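Side-chain contacts in methyl-accepting chemotaxis sensory transducer (Anaeromyxobacter dehalogenans, PDB 4K08), which probably senses small molecules in the periplasm through a PAS-like Cache domain and relays the signal to the chemotaxis machinery: residues P71-L76 and Y110-P115; D80-R85 and L92-V97. All blocks are in the same frame, centred on the assembly; numbering follows the deposited sequence. Where two conformers were deposited one is given.

Interaction 1 (P71-L76 and Y110-P115); sequences PTNPQL and YLWPKP. With ACT (acetate ion), chain C.
Thr72 and Pro115 bring the two backbones closest, with CA atoms 5.9 Å apart, where the loop 71-76 runs past the end of edge strand 105-113 without pairing to it. Trp112 buries more surface here than any other residue. With CG anti to the backbone N (chi1 -163°), its indole swings toward the loop, where Asn73 and Leu76 meet its edge. The amide of Asn73 stands nearly perpendicular to the indole, and its OD1 takes a weak, bent hydrogen bond from Trp112 NE1 (3.3 Å). Leu76 CD1 lies 3.8 Å from Trp112 CH2, an apolar methyl meeting the hydrocarbon end of the indole. A water joins Thr72 OG1, Asn73 OD1 and Pro113 O, while Thr72 turns its methyl to the Pro115 ring. One indole face carries Pro113 CD, and the opposite face an acetate oxygen. Exchanging Trp112 for alanine would probably leave Asn73 OD1 without its indole donor and strip one wall from the acetate site. Tyr110 OH donates to acetate OXT (2.5 Å), and Tyr57, His70 and Lys123 also bind the ion. This aromatic and basic enclosure is consistent with the ligand pocket of a Cache sensor domain, although the acetate probably came from crystallisation.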
loop_
_atom_site.group_PDB
_atom_site.type_symbol
_atom_site.label_atom_id
_atom_site.label_comp_id
_atom_site.label_asym_id
_atom_site.label_seq_id
_atom_site.Cartn_x
_atom_site.Cartn_y
_atom_site.Cartn_z
ATOM N N PRO A 71 6.198 -4.681 -4.764
ATOM C CA PRO A 71 6.798 -4.802 -6.116
ATOM C C PRO A 71 8.271 -4.398 -6.185
ATOM O O PRO A 71 8.950 -4.851 -7.109
ATOM C CB PRO A 71 5.933 -3.860 -6.972
ATOM C CG PRO A 71 5.510 -2.739 -5.953
ATOM C CD PRO A 71 5.346 -3.481 -4.612
ATOM N N THR A 72 8.780 -3.537 -5.279
ATOM C CA THR A 72 10.183 -3.129 -5.413
ATOM C C THR A 72 11.059 -3.803 -4.354
ATOM O O THR A 72 12.272 -3.857 -4.513
ATOM C CB THR A 72 10.346 -1.597 -5.299
ATOM O OG1 THR A 72 9.852 -1.169 -4.018
ATOM C CG2 THR A 72 9.605 -0.901 -6.370
ATOM N N ASN A 73 10.438 -4.324 -3.295
ATOM C CA ASN A 73 11.145 -5.126 -2.295
ATOM C C ASN A 73 10.407 -6.482 -2.125
ATOM O O ASN A 73 9.914 -6.807 -1.023
ATOM C CB ASN A 73 11.204 -4.383 -0.944
ATOM C CG ASN A 73 12.032 -3.080 -1.015
ATOM O OD1 ASN A 73 11.497 -1.964 -1.190
ATOM N ND2 ASN A 73 13.341 -3.237 -0.915
ATOM N N PRO A 74 10.344 -7.277 -3.204
ATOM C CA PRO A 74 9.530 -8.517 -3.191
ATOM C C PRO A 74 10.066 -9.550 -2.215
ATOM O O PRO A 74 9.302 -10.419 -1.814
ATOM C CB PRO A 74 9.652 -9.061 -4.646
ATOM C CG PRO A 74 10.976 -8.438 -5.198
ATOM C CD PRO A 74 10.982 -7.029 -4.520
ATOM N N GLN A 75 11.339 -9.466 -1.807
ATOM C CA GLN A 75 11.787 -10.362 -0.721
ATOM C C GLN A 75 10.948 -10.229 0.573
ATOM O O GLN A 75 11.031 -11.096 1.442
ATOM C CB GLN A 75 13.273 -10.201 -0.389
ATOM C CG GLN A 75 14.214 -10.612 -1.544
ATOM N N LEU A 76 10.167 -9.157 0.730
ATOM C CA LEU A 76 9.295 -9.058 1.907
ATOM C C LEU A 76 7.988 -9.911 1.769
ATOM O O LEU A 76 7.214 -10.021 2.726
ATOM C CB LEU A 76 8.873 -7.623 2.130
ATOM C CG LEU A 76 10.079 -6.691 2.538
ATOM C CD1 LEU A 76 9.642 -5.229 2.545
ATOM C CD2 LEU A 76 10.668 -7.107 3.916
ATOM N N TYR A 110 7.208 7.900 7.332
ATOM C CA TYR A 110 8.214 6.952 7.797
ATOM C C TYR A 110 9.370 7.046 6.810
ATOM O O TYR A 110 9.306 7.832 5.858
ATOM C CB TYR A 110 7.660 5.486 7.829
ATOM C CG TYR A 110 7.035 5.044 6.503
ATOM C CD1 TYR A 110 5.753 5.462 6.153
ATOM C CD2 TYR A 110 7.737 4.225 5.596
ATOM C CE1 TYR A 110 5.159 5.051 4.919
ATOM C CE2 TYR A 110 7.135 3.811 4.338
ATOM C CZ TYR A 110 5.866 4.247 4.028
ATOM O OH TYR A 110 5.262 3.873 2.841
ATOM N N LEU A 111 10.411 6.250 7.041
ATOM C CA LEU A 111 11.591 6.218 6.199
ATOM C C LEU A 111 11.596 4.926 5.388
ATOM O O LEU A 111 11.477 3.828 5.963
ATOM C CB LEU A 111 12.867 6.250 7.058
ATOM C CG LEU A 111 13.035 7.478 7.981
ATOM C CD1 LEU A 111 13.975 7.155 9.187
ATOM C CD2 LEU A 111 13.557 8.655 7.099
ATOM N N TRP A 112 11.815 5.052 4.087
ATOM C CA TRP A 112 11.771 3.913 3.162
ATOM C C TRP A 112 12.618 4.262 1.927
ATOM O O TRP A 112 12.629 5.413 1.478
ATOM C CB TRP A 112 10.331 3.607 2.704
ATOM C CG TRP A 112 10.238 2.218 2.111
ATOM C CD1 TRP A 112 10.409 1.840 0.783
ATOM C CD2 TRP A 112 9.919 1.026 2.840
ATOM N NE1 TRP A 112 10.218 0.463 0.671
ATOM C CE2 TRP A 112 9.927 -0.052 1.923
ATOM C CE3 TRP A 112 9.634 0.770 4.195
ATOM C CZ2 TRP A 112 9.660 -1.382 2.315
ATOM C CZ3 TRP A 112 9.349 -0.574 4.594
ATOM C CH2 TRP A 112 9.389 -1.627 3.647
ATOM N N PRO A 113 13.363 3.277 1.406
ATOM C CA PRO A 113 14.193 3.592 0.228
ATOM C C PRO A 113 13.389 3.885 -1.041
ATOM O O PRO A 113 12.240 3.458 -1.234
ATOM C CB PRO A 113 15.039 2.333 0.008
ATOM C CG PRO A 113 14.429 1.244 0.871
ATOM C CD PRO A 113 13.512 1.889 1.886
ATOM N N LYS A 114 14.039 4.630 -1.922
ATOM C CA LYS A 114 13.560 4.817 -3.283
ATOM C C LYS A 114 13.781 3.478 -4.037
ATOM O O LYS A 114 14.709 2.730 -3.714
ATOM C CB LYS A 114 14.323 5.979 -3.948
ATOM C CG LYS A 114 13.786 7.350 -3.488
ATOM C CD LYS A 114 14.445 8.531 -4.212
ATOM C CE LYS A 114 13.755 9.850 -3.834
ATOM N NZ LYS A 114 14.488 11.097 -4.345
ATOM N N PRO A 115 12.924 3.173 -5.031
ATOM C CA PRO A 115 13.152 1.973 -5.867
ATOM C C PRO A 115 14.585 1.937 -6.398
ATOM O O PRO A 115 15.073 2.980 -6.850
ATOM C CB PRO A 115 12.180 2.164 -7.038
ATOM C CG PRO A 115 11.017 2.960 -6.439
ATOM C CD PRO A 115 11.772 3.961 -5.484
HETATM C C ACT C . 6.606 1.222 1.229
HETATM O O ACT C . 7.151 0.625 0.226
HETATM O OXT ACT C . 6.615 2.479 1.254
HETATM C CH3 ACT C . 5.933 0.490 2.399
HETATM O O HOH W 1 11.453 0.805 -2.796
#

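Interaction 2 (D80-R85 and L92-V97); sequences DLSGYR and LFQEFV
The Phe93 ring is sandwiched between two leucine methyls: Leu81 CD1 sits over one face, 3.6 Å from the ring centroid in a CH-pi contact, and CD1 of its helix neighbour Leu92 covers the opposite face. The edge of Phe93 points into the face of Tyr84, a T-shaped pair with centroids 5.3 Å apart and planes at 90°. Phe93 CE2 comes closest, 3.9 Å from Tyr84 CG. The phenol reaches this place because its CG is anti to the backbone N (chi1 -180°), which carries the ring toward the helix. Leu92 CD2 adds an oblique contact to Tyr84 CE1. Leucine methyls suit the two faces of Phe93, whose edge is turned into the Tyr84 ring.

The polar side of the contact lies around the type II turn from Leu81 to Tyr84. Asp80 OD1 accepts from both Ser82 N (2.9 Å) and Ser82 OG (2.7 Å), the two donors approaching from the same face of the carboxylate. The backbone bond makes an Asx turn, for which aspartate has the right reach. Gly83 adopts a positive phi (68°), where a CB would press on the preceding carbonyl O. The bent side chain of Gln94 brings its amide toward Gly83 N, but the modelled place of the oxygen is doubtful. A water donates to Leu81 O and to Tyr84 O (2.7 Å) and accepts from Gln94 N.

Chemically, the contact divides into apolar packing between helix 92-103 and the loop, and a polar margin where a water bridges two loop carbonyls and an amide of the helix's first turn.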
loop_
_atom_site.group_PDB
_atom_site.type_symbol
_atom_site.label_atom_id
_atom_site.label_comp_id
_atom_site.label_asym_id
_atom_site.label_seq_id
_atom_site.Cartn_x
_atom_site.Cartn_y
_atom_site.Cartn_z
ATOM N N ASP A 80 6.242 -11.677 8.045
ATOM C CA ASP A 80 5.613 -10.992 9.161
ATOM C C ASP A 80 6.216 -9.567 9.304
ATOM O O ASP A 80 7.440 -9.423 9.418
ATOM C CB ASP A 80 5.880 -11.820 10.427
ATOM C CG ASP A 80 5.183 -11.267 11.690
ATOM O OD1 ASP A 80 4.604 -10.175 11.665
ATOM O OD2 ASP A 80 5.189 -11.999 12.728
ATOM N N LEU A 81 5.369 -8.545 9.328
ATOM C CA LEU A 81 5.853 -7.176 9.391
ATOM C C LEU A 81 5.638 -6.589 10.788
ATOM O O LEU A 81 5.946 -5.423 11.003
ATOM C CB LEU A 81 5.136 -6.281 8.358
ATOM C CG LEU A 81 5.254 -6.773 6.890
ATOM C CD1 LEU A 81 4.304 -5.983 5.922
ATOM C CD2 LEU A 81 6.695 -6.720 6.390
ATOM N N SER A 82 5.062 -7.360 11.723
ATOM C CA SER A 82 4.825 -6.760 13.023
ATOM C C SER A 82 6.240 -6.521 13.583
ATOM O O SER A 82 7.206 -7.187 13.267
ATOM C CB SER A 82 3.966 -7.645 13.950
ATOM O OG SER A 82 4.510 -8.929 14.028
ATOM N N GLY A 83 6.462 -5.539 14.332
ATOM C CA GLY A 83 7.903 -5.368 14.588
ATOM C C GLY A 83 8.908 -4.940 13.456
ATOM O O GLY A 83 10.096 -4.750 13.748
ATOM N N TYR A 84 8.490 -4.839 12.190
ATOM C CA TYR A 84 9.348 -4.217 11.155
ATOM C C TYR A 84 9.502 -2.732 11.536
ATOM O O TYR A 84 8.497 -2.036 11.697
ATOM C CB TYR A 84 8.722 -4.326 9.749
ATOM C CG TYR A 84 9.601 -3.696 8.667
ATOM C CD1 TYR A 84 9.873 -2.319 8.683
ATOM C CD2 TYR A 84 10.210 -4.477 7.697
ATOM C CE1 TYR A 84 10.711 -1.710 7.710
ATOM C CE2 TYR A 84 11.023 -3.894 6.710
ATOM C CZ TYR A 84 11.289 -2.495 6.756
ATOM O OH TYR A 84 12.059 -1.893 5.807
ATOM N N ARG A 85 10.735 -2.262 11.734
ATOM C CA ARG A 85 10.950 -0.837 12.059
ATOM C C ARG A 85 11.814 -0.138 11.014
ATOM O O ARG A 85 12.739 -0.735 10.514
ATOM C CB ARG A 85 11.669 -0.681 13.414
ATOM C CG ARG A 85 10.927 -1.307 14.591
ATOM C CD ARG A 85 11.747 -1.119 15.909
ATOM N NE ARG A 85 11.057 -1.784 17.008
ATOM C CZ ARG A 85 10.170 -1.206 17.814
ATOM N NH1 ARG A 85 9.857 0.088 17.685
ATOM N NH2 ARG A 85 9.612 -1.937 18.782
ATOM N N LEU A 92 6.284 0.952 11.191
ATOM C CA LEU A 92 5.446 1.633 10.198
ATOM C C LEU A 92 4.242 0.772 9.691
ATOM O O LEU A 92 3.160 1.317 9.473
ATOM C CB LEU A 92 6.298 2.138 9.021
ATOM C CG LEU A 92 7.075 1.081 8.243
ATOM C CD1 LEU A 92 6.509 0.927 6.838
ATOM C CD2 LEU A 92 8.587 1.432 8.186
ATOM N N PHE A 93 4.426 -0.539 9.525
ATOM C CA PHE A 93 3.307 -1.411 9.053
ATOM C C PHE A 93 2.259 -1.561 10.157
ATOM O O PHE A 93 1.057 -1.464 9.889
ATOM C CB PHE A 93 3.813 -2.776 8.563
ATOM C CG PHE A 93 4.637 -2.682 7.312
ATOM C CD1 PHE A 93 4.022 -2.441 6.078
ATOM C CD2 PHE A 93 6.027 -2.781 7.365
ATOM C CE1 PHE A 93 4.789 -2.309 4.896
ATOM C CE2 PHE A 93 6.815 -2.661 6.191
ATOM C CZ PHE A 93 6.172 -2.430 4.939
ATOM N N GLN A 94 2.722 -1.693 11.412
ATOM C CA GLN A 94 1.780 -1.660 12.528
ATOM C C GLN A 94 1.005 -0.332 12.459
ATOM O O GLN A 94 -0.212 -0.332 12.645
ATOM C CB GLN A 94 2.471 -1.909 13.908
ATOM C CG GLN A 94 2.195 -3.380 14.417
ATOM C CD GLN A 94 3.377 -3.947 15.237
ATOM O OE1 GLN A 94 4.328 -4.561 14.666
ATOM N NE2 GLN A 94 3.356 -3.692 16.567
ATOM N N GLU A 95 1.686 0.771 12.140
ATOM C CA GLU A 95 0.991 2.057 12.098
ATOM C C GLU A 95 -0.013 2.142 10.933
ATOM O O GLU A 95 -1.062 2.766 11.062
ATOM C CB GLU A 95 1.985 3.227 12.094
ATOM C CG GLU A 95 2.676 3.444 13.447
ATOM C CD GLU A 95 1.688 3.733 14.585
ATOM O OE1 GLU A 95 0.993 4.772 14.499
ATOM O OE2 GLU A 95 1.588 2.916 15.542
ATOM N N PHE A 96 0.287 1.504 9.803
ATOM C CA PHE A 96 -0.704 1.408 8.716
ATOM C C PHE A 96 -1.973 0.691 9.199
ATOM O O PHE A 96 -3.087 1.111 8.914
ATOM C CB PHE A 96 -0.173 0.601 7.524
ATOM C CG PHE A 96 1.037 1.198 6.854
ATOM C CD1 PHE A 96 1.363 2.535 7.013
ATOM C CD2 PHE A 96 1.825 0.412 6.008
ATOM C CE1 PHE A 96 2.484 3.067 6.376
ATOM C CE2 PHE A 96 2.955 0.940 5.376
ATOM C CZ PHE A 96 3.271 2.269 5.551
ATOM N N VAL A 97 -1.771 -0.438 9.867
ATOM C CA VAL A 97 -2.896 -1.278 10.284
ATOM C C VAL A 97 -3.736 -0.521 11.316
ATOM O O VAL A 97 -4.967 -0.540 11.227
ATOM C CB VAL A 97 -2.431 -2.683 10.809
ATOM C CG1 VAL A 97 -3.579 -3.433 11.645
ATOM C CG2 VAL A 97 -1.909 -3.502 9.653
HETATM O O HOH W 2 5.818 -2.490 11.482
#

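In the fold
The centres of the two interactions lie 13 Å apart within one Single Cache domain. Along the chain, 71-76 comes first, then 80-85 and 92-97, and finally 110-115; the pair forming interaction 2 thus falls between the partners of interaction 1. The long loop after strand 67-69 supplies 71-76 and 80-85, whereas helix 92-103 and the following edge strand 105-113 supply the other sides. The interactions share a largely aromatic cluster: Trp112 packs against Tyr84 and Phe93, and Tyr110 against Phe96, with Leu92 also packed on Tyr110. Because Phe93 also approaches the acetate, interaction 2 backs the pocket that interaction 1 lines, and the loop is anchored to both helix and sheet.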